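Local coordinates for SidF, inhibitor of growth family, member 3 (Legionella pneumophila subsp. pneumophila, PDB 4FYE), which removes phosphate from phosphoinositides, probably acting on the 3-phosphate of phosphatidylinositol 3,4,5-trisphosphate, at residues Q214-G219 with Y509-Q514; D283-L288 with K524-K529; T294-E299 with A505-F510. The protein carries 1 engineered substitution. All coordinates share one frame; numbering follows the deposited sequence.

In the fold
From the N terminus, the chain passes through 214-219, 283-288 and 294-299 before it reaches the partner segments 505-510, 509-514 and 524-529. Interaction 1 closes a loop of about 289 residues, interaction 2 one of about 235 and interaction 3 one of about 205, nested inside interaction 2. Interactions 1 and 2 cross, because their segments alternate. Interactions 1 and 3 end on the same part of helix 482-514 and share Y509 and F510. Helix 284-311 meets helix 482-514 in interaction 3 and helix 522-583 in interaction 2. Interaction 1 adds the end of helix 212-216. Y509 links the contacts: its OH lies 3.2 Å from Y285 O, a probable hydrogen bond.

Interaction 1 (Q214-G219 with Y509-Q514); sequences QQRLMG and YFEEYQ
The short helix that holds 214-216 gives out here, and L217 is the first residue to leave helical angles. A weak bond from M218 N to Q215 O marks this last turn. Segment 509-514 belongs to helix 482-514 and keeps its helical bonds, such as Q514 N to F510 O. The backbones come nearest at L217 and E511, with their CA atoms 7.7 Å apart.

L217 carries the contact. Its CB points at the long helix, and CG stands anti to the carbonyl carbon (chi1 -52°). The two methyls then part. CD1 comes obliquely to the F510 ring, 4.1 Å from F510 CE1. CD2 goes to the aliphatic part of E511 and lies 4.1 Å from E511 CG. The F510 ring is brought to L217 by a CG anti to the backbone N (chi1 -178°). The Q514 side chain starts in the same way but bends at chi2, so that its amide end reaches the L217 carbonyl. E511 and Q514 follow F510 by one and four positions, so they lie on one side of the helix.

R216 and E511 add a looser charge pairing. E511 OE2 lies near the guanidinium plane, at its edge, 4.4 Å from R216 NH1. That is beyond a salt bridge, and R216 makes its true salt bridge with E222. Any attraction between the two is probably modest, since R216 is exposed to solvent.

L217 also touches L241 and I296. The residue just after helix 212-216 thus packs on one side of helix 482-514, part of the predicted coiled coil, at the surface of this mixed alpha-beta phosphatase domain.

Interaction 2 (D283-L288 with K524-K529); sequences DDYKKL and KLDQLK
K529 carries this contact and has the largest share of its buried surface. CG is anti to the backbone N (chi1 -176°), and the chain stays extended until it bends at chi4. It runs from helix 522-583 to the first turn of helix 284-311. Its methylenes, not its charge, do most of the touching. CD lies 3.4 Å from Y285 CE1 and meets the ring obliquely, with the two side chains crossing at about a right angle. Nearer the backbone, K529 CG meets the L288 methyl CD1 at 4.2 Å. One atom beyond CD, K529 CE is still beside the ring and also passes D284 CB at 4.2 Å.

The ammonium has its salt bridge with D533 of its own helix. The D284 carboxylate stands farther off, with OD2 4.5 Å from K529 NZ. It may add to the local negative field without pairing directly.

Y285 has CG anti to the carbonyl carbon (chi1 -66°), which sends the ring out toward the other helix. Its hydroxyl ends beside D526, with OH 3.1 Å from D526 OD2. The ring and carboxylate planes are 30° apart. One tyrosine therefore meets the lysine with its ring and the aspartate with its hydroxyl.

Just before the helix, D283 is the N-cap. Its OD2 takes a weak bond from K286 N at 3.5 Å.

The two helix segments approach to 12.0 Å between axes, so long side chains bridge them. Helix 482-514 joins from the side of Y509 and Y513, which both touch Y285. Y509 also packs on L525 and K529, and L288 touches V532, about one turn beyond K529 on helix 522-583. The start of helix 284-311 is thus held against both helices of the predicted coiled-coil region.

Interaction 3 (T294-E299 with A505-F510); sequences TLINQE and ALFSYF
Helices 294-299 and 505-510 cross steeply, with 116° between their directions and 10.6 Å between axes at closest approach. This is a buried helix-to-helix crossing in the mixed alpha-beta phosphatase domain. It sets helix 284-311 against helix 482-514 of the predicted coiled coil.

F507 carries most of the contact. Its CG stands anti to the carbonyl carbon, and the ring reaches between L295 and I296. L295 CD1 sits over one face, offset toward the rim. It makes a CH-pi contact, 3.7 Å from the F507 ring centroid and 26° off the ring normal. I296 comes to the edge instead, with CG1 in the ring plane and 3.5 Å from F507 CE1. The I296 and F507 side chains slide past each other in opposite directions. The far end of I296 goes on to a second aromatic ring, with CD1 4.0 Å from F510 CD1. L506 lies at longer range, its CD1 4.5 Å from L295 CD1.

R213 joins E299 and F507 from outside: it forms a salt bridge with E299 OE1 and a cation-pi contact with F507. R213 probably offsets the negative charge of the buried E299 carboxylate. The E299 carboxylate is turned 49° from the ring plane, and its OE2 lies 3.9 Å from F507 CZ.

Interaction 1 (Q214-G219 with Y509-Q514)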
loop_
_atom_site.group_PDB
_atom_site.type_symbol
_atom_site.label_atom_id
_atom_site.label_comp_id
_atom_site.label_asym_id
_atom_site.label_seq_id
_atom_site.Cartn_x
_atom_site.Cartn_y
_atom_site.Cartn_z
ATOM N N GLN A 214 -5.953 21.219 -1.562
ATOM C CA GLN A 214 -4.514 21.159 -1.859
ATOM C C GLN A 214 -4.170 22.033 -3.080
ATOM O O GLN A 214 -3.196 22.768 -3.087
ATOM C CB GLN A 214 -4.063 19.714 -2.122
ATOM C CG GLN A 214 -3.946 18.830 -0.894
ATOM C CD GLN A 214 -3.906 17.351 -1.261
ATOM O OE1 GLN A 214 -4.469 16.951 -2.286
ATOM N NE2 GLN A 214 -3.302 16.523 -0.391
ATOM N N GLN A 215 -5.002 21.946 -4.102
ATOM C CA GLN A 215 -4.748 22.613 -5.346
ATOM C C GLN A 215 -4.549 24.114 -5.110
ATOM O O GLN A 215 -3.578 24.678 -5.614
ATOM C CB GLN A 215 -5.860 22.285 -6.358
ATOM C CG GLN A 215 -5.466 22.299 -7.841
ATOM C CD GLN A 215 -4.185 21.503 -8.207
ATOM O OE1 GLN A 215 -4.258 20.412 -8.781
ATOM N NE2 GLN A 215 -3.008 22.073 -7.910
ATOM N N ARG A 216 -5.394 24.755 -4.308
ATOM C CA ARG A 216 -5.233 26.193 -4.092
ATOM C C ARG A 216 -4.205 26.605 -3.001
ATOM O O ARG A 216 -3.724 27.740 -3.018
ATOM C CB ARG A 216 -6.576 26.871 -3.868
ATOM C CG ARG A 216 -7.158 26.585 -2.503
ATOM C CD ARG A 216 -8.485 27.271 -2.277
ATOM N NE ARG A 216 -9.331 26.476 -1.394
ATOM C CZ ARG A 216 -9.230 26.452 -0.061
ATOM N NH1 ARG A 216 -8.293 27.183 0.585
ATOM N NH2 ARG A 216 -10.076 25.672 0.625
ATOM N N LEU A 217 -3.874 25.715 -2.058
ATOM C CA LEU A 217 -2.730 25.970 -1.174
ATOM C C LEU A 217 -1.417 25.699 -1.888
ATOM O O LEU A 217 -0.442 25.351 -1.260
ATOM C CB LEU A 217 -2.773 25.157 0.136
ATOM C CG LEU A 217 -3.996 25.126 1.076
ATOM C CD1 LEU A 217 -3.998 23.811 1.833
ATOM C CD2 LEU A 217 -4.081 26.269 2.066
ATOM N N MET A 218 -1.372 25.829 -3.203
ATOM C CA MET A 218 -0.095 25.646 -3.890
ATOM C C MET A 218 0.083 26.725 -4.939
ATOM O O MET A 218 0.629 26.460 -6.010
ATOM C CB MET A 218 0.014 24.254 -4.515
ATOM C CG MET A 218 -0.197 23.140 -3.515
ATOM S SD MET A 218 0.541 21.556 -3.924
ATOM C CE MET A 218 -0.459 20.973 -5.300
ATOM N N GLY A 219 -0.373 27.941 -4.619
ATOM C CA GLY A 219 -0.420 29.042 -5.584
ATOM C C GLY A 219 -0.848 28.530 -6.955
ATOM O O GLY A 219 -0.196 28.849 -7.952
ATOM N N TYR A 509 -5.787 26.949 10.774
ATOM C CA TYR A 509 -4.483 27.216 11.297
ATOM C C TYR A 509 -3.418 27.084 10.208
ATOM O O TYR A 509 -2.506 27.894 10.151
ATOM C CB TYR A 509 -4.161 26.351 12.504
ATOM C CG TYR A 509 -2.693 26.422 12.881
ATOM C CD1 TYR A 509 -1.749 25.638 12.223
ATOM C CD2 TYR A 509 -2.244 27.276 13.874
ATOM C CE1 TYR A 509 -0.411 25.703 12.539
ATOM C CE2 TYR A 509 -0.891 27.332 14.201
ATOM C CZ TYR A 509 0.017 26.537 13.530
ATOM O OH TYR A 509 1.359 26.580 13.832
ATOM N N PHE A 510 -3.519 26.075 9.340
ATOM C CA PHE A 510 -2.499 25.942 8.287
ATOM C C PHE A 510 -2.528 27.081 7.259
ATOM O O PHE A 510 -1.470 27.492 6.791
ATOM C CB PHE A 510 -2.539 24.568 7.581
ATOM C CG PHE A 510 -1.473 24.400 6.521
ATOM C CD1 PHE A 510 -1.720 24.729 5.185
ATOM C CD2 PHE A 510 -0.216 23.911 6.848
ATOM C CE1 PHE A 510 -0.736 24.557 4.195
ATOM C CE2 PHE A 510 0.766 23.714 5.859
ATOM C CZ PHE A 510 0.507 24.060 4.533
ATOM N N GLU A 511 -3.734 27.540 6.900
ATOM C CA GLU A 511 -3.960 28.684 5.963
ATOM C C GLU A 511 -3.114 29.912 6.301
ATOM O O GLU A 511 -2.546 30.520 5.394
ATOM C CB GLU A 511 -5.454 29.080 5.871
ATOM C CG GLU A 511 -6.286 28.211 4.905
ATOM C CD GLU A 511 -7.812 28.368 5.061
ATOM O OE1 GLU A 511 -8.296 29.514 5.248
ATOM O OE2 GLU A 511 -8.543 27.340 4.996
ATOM N N GLU A 512 -3.032 30.238 7.603
ATOM C CA GLU A 512 -2.200 31.337 8.127
ATOM C C GLU A 512 -0.734 30.953 8.209
ATOM O O GLU A 512 0.137 31.716 7.764
ATOM C CB GLU A 512 -2.650 31.785 9.531
ATOM C CG GLU A 512 -3.634 32.942 9.590
ATOM C CD GLU A 512 -3.159 34.220 8.897
ATOM O OE1 GLU A 512 -2.203 34.889 9.388
ATOM O OE2 GLU A 512 -3.779 34.573 7.863
ATOM N N TYR A 513 -0.460 29.786 8.804
ATOM C CA TYR A 513 0.904 29.348 8.983
ATOM C C TYR A 513 1.594 29.292 7.639
ATOM O O TYR A 513 2.785 29.601 7.517
ATOM C CB TYR A 513 0.990 27.999 9.694
ATOM C CG TYR A 513 2.446 27.534 9.924
ATOM C CD1 TYR A 513 3.158 26.886 8.911
ATOM C CD2 TYR A 513 3.111 27.764 11.144
ATOM C CE1 TYR A 513 4.462 26.476 9.092
ATOM C CE2 TYR A 513 4.421 27.342 11.335
ATOM C CZ TYR A 513 5.082 26.699 10.300
ATOM O OH TYR A 513 6.370 26.250 10.435
ATOM N N GLN A 514 0.841 28.904 6.626
ATOM C CA GLN A 514 1.430 28.702 5.327
ATOM C C GLN A 514 2.079 29.970 4.754
ATOM O O GLN A 514 3.191 29.908 4.264
ATOM C CB GLN A 514 0.422 28.087 4.361
ATOM C CG GLN A 514 1.076 27.625 3.082
ATOM C CD GLN A 514 0.403 28.227 1.866
ATOM O OE1 GLN A 514 0.390 27.618 0.788
ATOM N NE2 GLN A 514 -0.160 29.439 2.026
#

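Interaction 2 (D283-L288 with K524-K529)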
loop_
_atom_site.group_PDB
_atom_site.type_symbol
_atom_site.label_atom_id
_atom_site.label_comp_id
_atom_site.label_asym_id
_atom_site.label_seq_id
_atom_site.Cartn_x
_atom_site.Cartn_y
_atom_site.Cartn_z
ATOM N N ASP A 283 9.721 23.725 16.264
ATOM C CA ASP A 283 8.916 24.335 17.328
ATOM C C ASP A 283 7.505 23.767 17.331
ATOM O O ASP A 283 7.080 23.115 16.374
ATOM C CB ASP A 283 8.835 25.854 17.109
ATOM C CG ASP A 283 8.580 26.212 15.640
ATOM O OD1 ASP A 283 9.276 25.638 14.756
ATOM O OD2 ASP A 283 7.687 27.038 15.356
ATOM N N ASP A 284 6.766 24.033 18.393
ATOM C CA ASP A 284 5.422 23.502 18.509
ATOM C C ASP A 284 4.512 23.938 17.356
ATOM O O ASP A 284 3.598 23.205 16.960
ATOM C CB ASP A 284 4.811 23.892 19.851
ATOM C CG ASP A 284 4.871 22.768 20.868
ATOM O OD1 ASP A 284 5.617 21.772 20.674
ATOM O OD2 ASP A 284 4.152 22.896 21.878
ATOM N N TYR A 285 4.769 25.134 16.823
ATOM C CA TYR A 285 4.028 25.650 15.680
ATOM C C TYR A 285 4.263 24.726 14.503
ATOM O O TYR A 285 3.327 24.102 14.002
ATOM C CB TYR A 285 4.452 27.079 15.305
ATOM C CG TYR A 285 4.139 28.161 16.311
ATOM C CD1 TYR A 285 2.880 28.259 16.899
ATOM C CD2 TYR A 285 5.102 29.128 16.638
ATOM C CE1 TYR A 285 2.599 29.277 17.815
ATOM C CE2 TYR A 285 4.832 30.154 17.552
ATOM C CZ TYR A 285 3.582 30.220 18.144
ATOM O OH TYR A 285 3.295 31.230 19.043
ATOM N N LYS A 286 5.518 24.629 14.083
ATOM C CA LYS A 286 5.884 23.751 12.996
ATOM C C LYS A 286 5.258 22.363 13.121
ATOM O O LYS A 286 4.869 21.792 12.114
ATOM C CB LYS A 286 7.390 23.643 12.867
ATOM C CG LYS A 286 7.843 22.640 11.821
ATOM C CD LYS A 286 7.848 23.234 10.421
ATOM C CE LYS A 286 9.187 23.875 10.089
ATOM N NZ LYS A 286 10.224 22.823 9.937
ATOM N N LYS A 287 5.132 21.852 14.346
ATOM C CA LYS A 287 4.521 20.538 14.580
ATOM C C LYS A 287 3.033 20.579 14.290
ATOM O O LYS A 287 2.469 19.641 13.702
ATOM C CB LYS A 287 4.746 20.044 16.004
ATOM C CG LYS A 287 6.119 19.479 16.215
ATOM C CD LYS A 287 6.233 18.879 17.594
ATOM C CE LYS A 287 7.662 18.439 17.840
ATOM N NZ LYS A 287 7.965 18.489 19.290
ATOM N N LEU A 288 2.380 21.652 14.695
ATOM C CA LEU A 288 0.953 21.735 14.412
ATOM C C LEU A 288 0.717 21.881 12.912
ATOM O O LEU A 288 -0.224 21.314 12.380
ATOM C CB LEU A 288 0.291 22.853 15.198
ATOM C CG LEU A 288 -1.024 22.577 15.924
ATOM C CD1 LEU A 288 -1.866 23.839 15.848
ATOM C CD2 LEU A 288 -1.796 21.385 15.405
ATOM N N LYS A 524 -3.801 36.218 14.871
ATOM C CA LYS A 524 -4.677 35.114 14.465
ATOM C C LYS A 524 -4.027 33.721 14.751
ATOM O O LYS A 524 -4.663 32.825 15.330
ATOM C CB LYS A 524 -5.098 35.286 12.989
ATOM C CG LYS A 524 -6.454 34.674 12.631
ATOM C CD LYS A 524 -7.012 35.205 11.311
ATOM C CE LYS A 524 -8.094 36.284 11.525
ATOM N NZ LYS A 524 -7.632 37.563 12.161
ATOM N N LEU A 525 -2.755 33.569 14.384
ATOM C CA LEU A 525 -1.979 32.358 14.654
ATOM C C LEU A 525 -2.140 31.750 16.039
ATOM O O LEU A 525 -2.205 30.512 16.180
ATOM C CB LEU A 525 -0.494 32.659 14.483
ATOM C CG LEU A 525 0.213 32.209 13.217
ATOM C CD1 LEU A 525 1.700 32.451 13.414
ATOM C CD2 LEU A 525 -0.063 30.743 12.894
ATOM N N ASP A 526 -2.135 32.626 17.052
ATOM C CA ASP A 526 -2.109 32.207 18.449
ATOM C C ASP A 526 -3.470 31.749 18.967
ATOM O O ASP A 526 -3.576 30.693 19.608
ATOM C CB ASP A 526 -1.504 33.302 19.336
ATOM C CG ASP A 526 0.027 33.248 19.375
ATOM O OD1 ASP A 526 0.613 33.775 20.343
ATOM O OD2 ASP A 526 0.644 32.680 18.443
ATOM N N GLN A 527 -4.498 32.539 18.681
ATOM C CA GLN A 527 -5.883 32.145 18.929
ATOM C C GLN A 527 -6.146 30.789 18.219
ATOM O O GLN A 527 -6.556 29.800 18.844
ATOM C CB GLN A 527 -6.850 33.267 18.481
ATOM C CG GLN A 527 -8.227 32.792 18.033
ATOM C CD GLN A 527 -8.667 33.389 16.696
ATOM O OE1 GLN A 527 -8.499 32.777 15.621
ATOM N NE2 GLN A 527 -9.242 34.597 16.756
ATOM N N LEU A 528 -5.869 30.729 16.922
ATOM C CA LEU A 528 -6.036 29.474 16.189
ATOM C C LEU A 528 -5.284 28.313 16.855
ATOM O O LEU A 528 -5.863 27.256 17.107
ATOM C CB LEU A 528 -5.635 29.639 14.717
ATOM C CG LEU A 528 -6.540 30.561 13.880
ATOM C CD1 LEU A 528 -5.904 30.895 12.534
ATOM C CD2 LEU A 528 -7.931 29.974 13.701
ATOM N N LYS A 529 -4.016 28.508 17.178
ATOM C CA LYS A 529 -3.321 27.472 17.910
ATOM C C LYS A 529 -4.063 27.065 19.203
ATOM O O LYS A 529 -4.260 25.875 19.455
ATOM C CB LYS A 529 -1.864 27.852 18.170
ATOM C CG LYS A 529 -1.079 26.733 18.845
ATOM C CD LYS A 529 0.394 27.058 19.047
ATOM C CE LYS A 529 1.146 25.860 19.585
ATOM N NZ LYS A 529 0.697 25.650 20.985
#

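Interaction 3 (T294-E299 with A505-F510)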
loop_
_atom_site.group_PDB
_atom_site.type_symbol
_atom_site.label_atom_id
_atom_site.label_comp_id
_atom_site.label_asym_id
_atom_site.label_seq_id
_atom_site.Cartn_x
_atom_site.Cartn_y
_atom_site.Cartn_z
ATOM N N THR A 294 -1.193 16.466 7.563
ATOM C CA THR A 294 -1.535 15.102 7.514
ATOM C C THR A 294 -3.034 14.957 7.402
ATOM O O THR A 294 -3.510 14.032 6.709
ATOM C CB THR A 294 -0.794 14.155 8.534
ATOM O OG1 THR A 294 -1.711 13.468 9.389
ATOM C CG2 THR A 294 0.357 14.811 9.319
ATOM N N LEU A 295 -3.774 15.903 8.018
ATOM C CA LEU A 295 -5.214 15.995 7.854
ATOM C C LEU A 295 -5.582 16.352 6.386
ATOM O O LEU A 295 -6.405 15.702 5.744
ATOM C CB LEU A 295 -5.746 17.079 8.746
ATOM C CG LEU A 295 -7.069 17.026 9.495
ATOM C CD1 LEU A 295 -7.783 18.331 9.210
ATOM C CD2 LEU A 295 -7.957 15.863 9.144
ATOM N N ILE A 296 -4.956 17.374 5.850
ATOM C CA ILE A 296 -5.074 17.700 4.460
ATOM C C ILE A 296 -4.878 16.448 3.535
ATOM O O ILE A 296 -5.786 16.083 2.738
ATOM C CB ILE A 296 -4.147 18.884 4.161
ATOM C CG1 ILE A 296 -4.812 20.173 4.699
ATOM C CG2 ILE A 296 -3.847 18.973 2.680
ATOM C CD1 ILE A 296 -3.894 21.379 4.788
ATOM N N ASN A 297 -3.738 15.772 3.664
ATOM C CA ASN A 297 -3.521 14.510 2.981
ATOM C C ASN A 297 -4.515 13.432 3.344
ATOM O O ASN A 297 -4.909 12.665 2.463
ATOM C CB ASN A 297 -2.156 14.028 3.291
ATOM C CG ASN A 297 -1.105 14.892 2.678
ATOM O OD1 ASN A 297 -1.388 15.779 1.831
ATOM N ND2 ASN A 297 0.140 14.634 3.075
ATOM N N GLN A 298 -4.960 13.368 4.608
ATOM C CA GLN A 298 -6.076 12.474 4.920
ATOM C C GLN A 298 -7.317 12.750 4.028
ATOM O O GLN A 298 -7.964 11.810 3.595
ATOM C CB GLN A 298 -6.491 12.535 6.383
ATOM C CG GLN A 298 -7.427 11.383 6.722
ATOM C CD GLN A 298 -6.837 10.022 6.388
ATOM O OE1 GLN A 298 -5.638 9.819 6.540
ATOM N NE2 GLN A 298 -7.689 9.065 5.994
ATOM N N GLU A 299 -7.662 14.007 3.742
ATOM C CA GLU A 299 -8.779 14.194 2.842
ATOM C C GLU A 299 -8.522 13.695 1.420
ATOM O O GLU A 299 -9.410 13.063 0.831
ATOM C CB GLU A 299 -9.561 15.535 2.977
ATOM C CG GLU A 299 -8.875 16.821 2.515
ATOM C CD GLU A 299 -9.834 18.027 2.377
ATOM O OE1 GLU A 299 -9.561 18.909 1.540
ATOM O OE2 GLU A 299 -10.858 18.147 3.080
ATOM N N ALA A 505 -10.997 24.054 12.444
ATOM C CA ALA A 505 -10.071 24.916 13.103
ATOM C C ALA A 505 -8.627 24.708 12.589
ATOM O O ALA A 505 -7.922 25.657 12.272
ATOM C CB ALA A 505 -10.180 24.661 14.580
ATOM N N LEU A 506 -8.211 23.454 12.473
ATOM C CA LEU A 506 -6.866 23.090 12.037
ATOM C C LEU A 506 -6.486 23.443 10.570
ATOM O O LEU A 506 -5.321 23.805 10.291
ATOM C CB LEU A 506 -6.723 21.595 12.232
ATOM C CG LEU A 506 -5.475 21.041 12.886
ATOM C CD1 LEU A 506 -5.551 19.511 12.921
ATOM C CD2 LEU A 506 -4.205 21.571 12.222
ATOM N N PHE A 507 -7.443 23.286 9.642
ATOM C CA PHE A 507 -7.272 23.792 8.273
ATOM C C PHE A 507 -7.019 25.306 8.335
ATOM O O PHE A 507 -6.061 25.801 7.728
ATOM C CB PHE A 507 -8.502 23.523 7.387
ATOM C CG PHE A 507 -8.753 22.085 7.068
ATOM C CD1 PHE A 507 -7.762 21.288 6.496
ATOM C CD2 PHE A 507 -10.004 21.530 7.313
ATOM C CE1 PHE A 507 -7.999 19.954 6.191
ATOM C CE2 PHE A 507 -10.272 20.200 7.006
ATOM C CZ PHE A 507 -9.260 19.409 6.431
ATOM N N SER A 508 -7.858 26.046 9.077
ATOM C CA SER A 508 -7.607 27.492 9.238
ATOM C C SER A 508 -6.197 27.725 9.769
ATOM O O SER A 508 -5.465 28.595 9.256
ATOM C CB SER A 508 -8.640 28.183 10.126
ATOM O OG SER A 508 -9.919 28.155 9.525
ATOM N N TYR A 509 -5.787 26.949 10.774
ATOM C CA TYR A 509 -4.483 27.216 11.297
ATOM C C TYR A 509 -3.418 27.084 10.208
ATOM O O TYR A 509 -2.506 27.894 10.151
ATOM C CB TYR A 509 -4.161 26.351 12.504
ATOM C CG TYR A 509 -2.693 26.422 12.881
ATOM C CD1 TYR A 509 -1.749 25.638 12.223
ATOM C CD2 TYR A 509 -2.244 27.276 13.874
ATOM C CE1 TYR A 509 -0.411 25.703 12.539
ATOM C CE2 TYR A 509 -0.891 27.332 14.201
ATOM C CZ TYR A 509 0.017 26.537 13.530
ATOM O OH TYR A 509 1.359 26.580 13.832
ATOM N N PHE A 510 -3.519 26.075 9.340
ATOM C CA PHE A 510 -2.499 25.942 8.287
ATOM C C PHE A 510 -2.528 27.081 7.259
ATOM O O PHE A 510 -1.470 27.492 6.791
ATOM C CB PHE A 510 -2.539 24.568 7.581
ATOM C CG PHE A 510 -1.473 24.400 6.521
ATOM C CD1 PHE A 510 -1.720 24.729 5.185
ATOM C CD2 PHE A 510 -0.216 23.911 6.848
ATOM C CE1 PHE A 510 -0.736 24.557 4.195
ATOM C CE2 PHE A 510 0.766 23.714 5.859
ATOM C CZ PHE A 510 0.507 24.060 4.533
#